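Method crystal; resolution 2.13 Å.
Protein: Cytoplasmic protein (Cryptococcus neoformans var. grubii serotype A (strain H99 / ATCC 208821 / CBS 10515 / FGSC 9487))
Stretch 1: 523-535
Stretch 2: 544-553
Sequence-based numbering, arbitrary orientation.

Stretch 1, residues 523-535: GIPYDMDDKKAYG
Stretch 2 (544-553) GDYSSQQKAM

Stretch 1 is extended from Gly523 (phi/psi 177/-178) through Ile524 (-140/159) and Pro525 (-85/135), turns at Tyr526 (-92/-18), passes three residues with positive phi, Asp529 to Lys531 (62/43, 56/35, 66/35), and closes in a 3-10 segment, 532-534. Stretch 2 enters through Gly544 (85/-6) and forms a helix from Ser547, with Tyr546 at the N-cap position. CA register pairs Ala533 with Gly544 (5.1 Å), Tyr526 with Gln549 (6.0 Å) and Ile524 with Met553 (6.0 Å), so the chains run in opposite directions; 625 Å² is buried.

Gly544 N donates to Ala533 O (2.9 Å, 172°), fixing one end. Gln549, chi1 m and chi2 p, curls its amide so that NE2 donates to Tyr526 O (2.8 Å, 166°). Gln549 NE2 also donates to water 1 (3.1 Å), which accepts from Ala533 N (2.8 Å) and donates to Met528 O (2.7 Å), tying the turn to the helix.

Ala533 CB lies over the Tyr546 face, 3.9 Å from the ring centroid and 27° off the normal, a CH-pi contact. Tyr546 (chi1 m) meets the Tyr526 edge, CD1 to CD1 4.3 Å. Toward the other end, extended Met528 (m, t, t) brings CE to 3.8 Å from Ala552 CB, while Ile524 (chi1 p) places CG2 4.0 Å from Ala552 CB and CG1 3.7 Å from Met553 SD.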

ATOM      1  N   GLY A 523      -1.710   2.636  -8.567  1.00 16.24           N
ATOM      2  CA  GLY A 523      -1.130   3.858  -9.107  1.00 16.05           C
ATOM      3  C   GLY A 523      -0.133   3.584 -10.211  1.00 14.96           C
ATOM      4  O   GLY A 523       0.109   2.437 -10.590  1.00 15.19           O
ATOM      5  N   ILE A 524       0.450   4.669 -10.718  1.00 15.15           N
ATOM      6  CA  ILE A 524       1.398   4.612 -11.835  1.00 17.94           C
ATOM      7  C   ILE A 524       2.531   5.595 -11.588  1.00 16.76           C
ATOM      8  O   ILE A 524       2.386   6.558 -10.824  1.00 15.21           O
ATOM      9  CB  ILE A 524       0.732   4.930 -13.193  1.00 15.20           C
ATOM     10  CG1 ILE A 524       0.080   6.315 -13.161  1.00 19.19           C
ATOM     11  CG2 ILE A 524      -0.328   3.886 -13.548  1.00 16.04           C
ATOM     12  CD1 ILE A 524       0.874   7.418 -13.840  1.00 19.90           C
ATOM     13  N   PRO A 525       3.676   5.380 -12.241  1.00 17.51           N
ATOM     14  CA  PRO A 525       4.808   6.314 -12.099  1.00 18.41           C
ATOM     15  C   PRO A 525       4.709   7.505 -13.045  1.00 15.77           C
ATOM     16  O   PRO A 525       4.443   7.355 -14.240  1.00 15.78           O
ATOM     17  CB  PRO A 525       6.025   5.449 -12.436  1.00 19.53           C
ATOM     18  CG  PRO A 525       5.469   4.445 -13.452  1.00 21.16           C
ATOM     19  CD  PRO A 525       4.041   4.164 -12.998  1.00 19.84           C
ATOM     20  N   TYR A 526       4.964   8.692 -12.506  1.00 14.42           N
ATOM     21  CA  TYR A 526       4.915   9.916 -13.288  1.00 15.93           C
ATOM     22  C   TYR A 526       6.266  10.297 -13.881  1.00 18.50           C
ATOM     23  O   TYR A 526       6.308  11.090 -14.830  1.00 14.51           O
ATOM     24  CB  TYR A 526       4.384  11.067 -12.424  1.00 14.40           C
ATOM     25  CG  TYR A 526       2.880  11.044 -12.282  1.00 14.99           C
ATOM     26  CD1 TYR A 526       2.070  11.638 -13.230  1.00 15.75           C
ATOM     27  CD2 TYR A 526       2.269  10.406 -11.215  1.00 16.10           C
ATOM     28  CE1 TYR A 526       0.688  11.608 -13.117  1.00 15.01           C
ATOM     29  CE2 TYR A 526       0.881  10.369 -11.098  1.00 15.61           C
ATOM     30  CZ  TYR A 526       0.108  10.977 -12.056  1.00 14.87           C
ATOM     31  OH  TYR A 526      -1.249  10.980 -11.943  1.00 17.27           O
ATOM     32  N   ASP A 527       7.360   9.741 -13.360  1.00 15.69           N
ATOM     33  CA  ASP A 527       8.696  10.023 -13.885  1.00 16.26           C
ATOM     34  C   ASP A 527       9.041   9.156 -15.089  1.00 20.06           C
ATOM     35  O   ASP A 527      10.177   8.694 -15.226  1.00 22.76           O
ATOM     36  CB  ASP A 527       9.742   9.860 -12.782  1.00 15.68           C
ATOM     37  CG  ASP A 527       9.701   8.488 -12.110  1.00 20.76           C
ATOM     38  OD1 ASP A 527       8.618   7.866 -12.047  1.00 21.67           O
ATOM     39  OD2 ASP A 527      10.760   8.043 -11.609  1.00 22.07           O
ATOM     40  N   MET A 528       8.075   8.947 -15.981  1.00 23.33           N
ATOM     41  CA  MET A 528       8.291   8.125 -17.161  1.00 22.82           C
ATOM     42  C   MET A 528       9.228   8.798 -18.148  1.00 24.19           C
ATOM     43  O   MET A 528       9.338  10.024 -18.191  1.00 24.73           O
ATOM     44  CB  MET A 528       6.981   7.867 -17.882  1.00 22.73           C
ATOM     45  CG  MET A 528       5.948   7.178 -17.078  1.00 21.41           C
ATOM     46  SD  MET A 528       4.493   6.984 -18.093  1.00 19.61           S
ATOM     47  CE  MET A 528       3.581   5.800 -17.094  1.00 18.61           C
ATOM     48  N   ASP A 529       9.889   7.974 -18.968  1.00 26.15           N
ATOM     49  CA  ASP A 529      10.609   8.457 -20.150  1.00 28.45           C
ATOM     50  C   ASP A 529      11.743   9.403 -19.765  1.00 28.71           C
ATOM     51  O   ASP A 529      11.955  10.441 -20.401  1.00 28.38           O
ATOM     52  CB  ASP A 529       9.647   9.139 -21.125  1.00 32.74           C
ATOM     53  CG  ASP A 529       8.544   8.206 -21.602  1.00 36.37           C
ATOM     54  OD1 ASP A 529       8.873   7.084 -22.037  1.00 38.22           O
ATOM     55  OD2 ASP A 529       7.350   8.583 -21.528  1.00 38.10           O
ATOM     56  N   ASP A 530      12.482   9.033 -18.720  1.00 26.01           N
ATOM     57  CA  ASP A 530      13.590   9.843 -18.237  1.00 27.40           C
ATOM     58  C   ASP A 530      13.122  11.256 -17.903  1.00 23.25           C
ATOM     59  O   ASP A 530      13.847  12.233 -18.097  1.00 21.44           O
ATOM     60  CB  ASP A 530      14.732   9.871 -19.253  1.00 34.45           C
ATOM     61  CG  ASP A 530      15.279   8.484 -19.551  1.00 42.15           C
ATOM     62  OD1 ASP A 530      15.388   7.666 -18.613  1.00 44.48           O
ATOM     63  OD2 ASP A 530      15.597   8.210 -20.728  1.00 45.46           O
ATOM     64  N   LYS A 531      11.892  11.357 -17.389  1.00 22.71           N
ATOM     65  CA  LYS A 531      11.338  12.614 -16.889  1.00 20.12           C
ATOM     66  C   LYS A 531      11.148  13.633 -18.012  1.00 18.00           C
ATOM     67  O   LYS A 531      11.303  14.843 -17.810  1.00 16.71           O
ATOM     68  CB  LYS A 531      12.213  13.181 -15.774  1.00 20.76           C
ATOM     69  CG  LYS A 531      12.472  12.205 -14.631  1.00 20.81           C
ATOM     70  CD  LYS A 531      13.219  12.879 -13.478  1.00 20.21           C
ATOM     71  CE  LYS A 531      13.400  11.937 -12.296  1.00 20.52           C
ATOM     72  NZ  LYS A 531      14.073  12.642 -11.147  1.00 20.83           N
ATOM     73  N   LYS A 532      10.782  13.139 -19.198  1.00 16.29           N
ATOM     74  CA  LYS A 532      10.535  14.031 -20.326  1.00 17.00           C
ATOM     75  C   LYS A 532       9.431  15.031 -20.006  1.00 17.03           C
ATOM     76  O   LYS A 532       9.497  16.193 -20.427  1.00 19.45           O
ATOM     77  CB  LYS A 532      10.177  13.211 -21.563  1.00 18.29           C
ATOM     78  CG  LYS A 532       9.962  14.021 -22.826  1.00 21.09           C
ATOM     79  CD  LYS A 532       9.745  13.079 -24.016  1.00 23.01           C
ATOM     80  CE  LYS A 532       9.526  13.841 -25.313  1.00 23.44           C
ATOM     81  NZ  LYS A 532      10.748  14.599 -25.720  1.00 23.40           N
ATOM     82  N   ALA A 533       8.410  14.603 -19.256  1.00 15.17           N
ATOM     83  CA  ALA A 533       7.330  15.517 -18.897  1.00 17.10           C
ATOM     84  C   ALA A 533       7.799  16.627 -17.966  1.00 17.58           C
ATOM     85  O   ALA A 533       7.123  17.657 -17.840  1.00 17.38           O
ATOM     86  CB  ALA A 533       6.182  14.751 -18.240  1.00 18.44           C
ATOM     87  N   TYR A 534       8.926  16.438 -17.299  1.00 17.73           N
ATOM     88  CA  TYR A 534       9.470  17.465 -16.427  1.00 18.31           C
ATOM     89  C   TYR A 534      10.412  18.400 -17.163  1.00 17.99           C
ATOM     90  O   TYR A 534      10.896  19.361 -16.561  1.00 17.77           O
ATOM     91  CB  TYR A 534      10.198  16.830 -15.239  1.00 16.23           C
ATOM     92  CG  TYR A 534       9.346  15.878 -14.427  1.00 16.17           C
ATOM     93  CD1 TYR A 534       7.956  15.914 -14.494  1.00 15.44           C
ATOM     94  CD2 TYR A 534       9.935  14.930 -13.595  1.00 14.87           C
ATOM     95  CE1 TYR A 534       7.188  15.032 -13.758  1.00 15.71           C
ATOM     96  CE2 TYR A 534       9.181  14.054 -12.867  1.00 14.81           C
ATOM     97  CZ  TYR A 534       7.812  14.107 -12.937  1.00 17.40           C
ATOM     98  OH  TYR A 534       7.062  13.222 -12.186  1.00 17.61           O
ATOM     99  N   GLY A 535      10.673  18.148 -18.445  1.00 18.69           N
ATOM    100  CA  GLY A 535      11.594  18.976 -19.195  1.00 19.45           C
ATOM    101  C   GLY A 535      13.042  18.581 -19.056  1.00 20.53           C
ATOM    102  O   GLY A 535      13.920  19.366 -19.419  1.00 19.85           O
ATOM    103  N   GLY A 544       5.393  19.215 -19.609  1.00 26.73           N
ATOM    104  CA  GLY A 544       3.996  19.407 -19.389  1.00 29.24           C
ATOM    105  C   GLY A 544       3.091  18.463 -20.133  1.00 33.32           C
ATOM    106  O   GLY A 544       1.932  18.474 -19.861  1.00 38.13           O
ATOM    107  N   ASP A 545       3.617  17.624 -21.019  1.00 81.17           N
ATOM    108  CA  ASP A 545       2.816  16.728 -21.775  1.00 88.55           C
ATOM    109  C   ASP A 545       2.778  15.429 -20.989  1.00 81.88           C
ATOM    110  O   ASP A 545       3.706  14.668 -21.040  1.00 81.37           O
ATOM    111  CB  ASP A 545       3.427  16.481 -23.150  1.00 98.47           C
ATOM    112  CG  ASP A 545       2.635  15.502 -23.960  1.00105.13           C
ATOM    113  OD1 ASP A 545       1.575  15.148 -23.511  1.00108.21           O
ATOM    114  OD2 ASP A 545       3.047  15.092 -25.022  1.00104.65           O
ATOM    115  N   TYR A 546       1.652  15.138 -20.345  1.00 24.55           N
ATOM    116  CA  TYR A 546       1.503  13.931 -19.580  1.00 21.31           C
ATOM    117  C   TYR A 546       0.633  12.845 -20.247  1.00 18.72           C
ATOM    118  O   TYR A 546       0.061  12.039 -19.573  1.00 17.11           O
ATOM    119  CB  TYR A 546       0.935  14.270 -18.215  1.00 21.96           C
ATOM    120  CG  TYR A 546       1.893  14.919 -17.293  1.00 20.61           C
ATOM    121  CD1 TYR A 546       2.808  14.170 -16.600  1.00 21.74           C
ATOM    122  CD2 TYR A 546       1.907  16.278 -17.121  1.00 20.12           C
ATOM    123  CE1 TYR A 546       3.694  14.755 -15.749  1.00 21.74           C
ATOM    124  CE2 TYR A 546       2.793  16.875 -16.270  1.00 19.84           C
ATOM    125  CZ  TYR A 546       3.687  16.104 -15.580  1.00 20.07           C
ATOM    126  OH  TYR A 546       4.561  16.647 -14.736  1.00 19.54           O
ATOM    127  N   SER A 547       0.531  12.892 -21.566  1.00 16.10           N
ATOM    128  CA  SER A 547      -0.215  11.938 -22.380  1.00 16.84           C
ATOM    129  C   SER A 547       0.024  10.494 -21.954  1.00 16.94           C
ATOM    130  O   SER A 547      -0.920   9.705 -21.838  1.00 17.84           O
ATOM    131  CB  SER A 547       0.165  12.099 -23.856  1.00 17.76           C
ATOM    132  OG  SER A 547      -0.052  13.413 -24.321  1.00 20.76           O
ATOM    133  N   SER A 548       1.293  10.103 -21.805  1.00 17.99           N
ATOM    134  CA  SER A 548       1.591   8.714 -21.459  1.00 17.37           C
ATOM    135  C   SER A 548       1.153   8.385 -20.034  1.00 16.11           C
ATOM    136  O   SER A 548       0.563   7.325 -19.785  1.00 15.15           O
ATOM    137  CB  SER A 548       3.080   8.439 -21.633  1.00 20.45           C
ATOM    138  OG  SER A 548       3.384   8.281 -23.002  1.00 24.76           O
ATOM    139  N   GLN A 549       1.440   9.270 -19.083  1.00 14.44           N
ATOM    140  CA  GLN A 549       0.986   9.035 -17.719  1.00 14.40           C
ATOM    141  C   GLN A 549      -0.535   8.944 -17.666  1.00 14.67           C
ATOM    142  O   GLN A 549      -1.101   8.131 -16.916  1.00 14.32           O
ATOM    143  CB  GLN A 549       1.499  10.149 -16.813  1.00 14.40           C
ATOM    144  CG  GLN A 549       3.018  10.134 -16.608  1.00 14.44           C
ATOM    145  CD  GLN A 549       3.786  10.907 -17.673  1.00 14.49           C
ATOM    146  OE1 GLN A 549       3.298  11.123 -18.783  1.00 14.50           O
ATOM    147  NE2 GLN A 549       5.010  11.316 -17.337  1.00 14.53           N
ATOM    148  N   GLN A 550      -1.210   9.751 -18.494  1.00 15.24           N
ATOM    149  CA  GLN A 550      -2.664   9.786 -18.504  1.00 17.97           C
ATOM    150  C   GLN A 550      -3.249   8.457 -18.978  1.00 18.89           C
ATOM    151  O   GLN A 550      -4.162   7.916 -18.351  1.00 18.82           O
ATOM    152  CB  GLN A 550      -3.137  10.926 -19.393  1.00 20.77           C
ATOM    153  CG  GLN A 550      -4.633  11.099 -19.443  1.00 22.71           C
ATOM    154  CD  GLN A 550      -5.038  12.442 -20.013  1.00 23.34           C
ATOM    155  OE1 GLN A 550      -5.853  12.507 -20.924  1.00 24.48           O
ATOM    156  NE2 GLN A 550      -4.469  13.514 -19.487  1.00 24.95           N
ATOM    157  N   LYS A 551      -2.734   7.921 -20.087  1.00 18.12           N
ATOM    158  CA  LYS A 551      -3.216   6.624 -20.557  1.00 18.42           C
ATOM    159  C   LYS A 551      -2.979   5.538 -19.513  1.00 17.50           C
ATOM    160  O   LYS A 551      -3.872   4.733 -19.220  1.00 19.61           O
ATOM    161  CB  LYS A 551      -2.533   6.253 -21.875  1.00 21.11           C
ATOM    162  CG  LYS A 551      -2.889   7.142 -23.058  1.00 24.90           C
ATOM    163  CD  LYS A 551      -2.317   6.563 -24.346  1.00 31.24           C
ATOM    164  CE  LYS A 551      -1.865   7.638 -25.313  1.00 36.85           C
ATOM    165  NZ  LYS A 551      -2.950   8.620 -25.607  1.00 41.11           N
ATOM    166  N   ALA A 552      -1.766   5.478 -18.959  1.00 14.38           N
ATOM    167  CA  ALA A 552      -1.470   4.469 -17.945  1.00 15.23           C
ATOM    168  C   ALA A 552      -2.413   4.599 -16.759  1.00 14.81           C
ATOM    169  O   ALA A 552      -3.019   3.614 -16.318  1.00 14.27           O
ATOM    170  CB  ALA A 552      -0.013   4.597 -17.491  1.00 15.81           C
ATOM    171  N   MET A 553      -2.540   5.812 -16.221  1.00 16.83           N
ATOM    172  CA  MET A 553      -3.452   6.080 -15.114  1.00 18.57           C
ATOM    173  C   MET A 553      -4.883   5.665 -15.463  1.00 17.72           C
ATOM    174  O   MET A 553      -5.558   5.008 -14.671  1.00 17.34           O
ATOM    175  CB  MET A 553      -3.411   7.569 -14.768  1.00 20.11           C
ATOM    176  CG  MET A 553      -4.155   7.971 -13.516  1.00 24.39           C
ATOM    177  SD  MET A 553      -3.226   7.603 -11.996  1.00 33.77           S
ATOM    178  CE  MET A 553      -4.241   6.425 -11.283  1.00 30.41           C
TER
HETATM  179  O   HOH W   1       7.618  11.948 -18.880  1.00 21.75           O
HETATM  180  O   HOH W   2       5.836   6.128 -21.801  1.00 32.46           O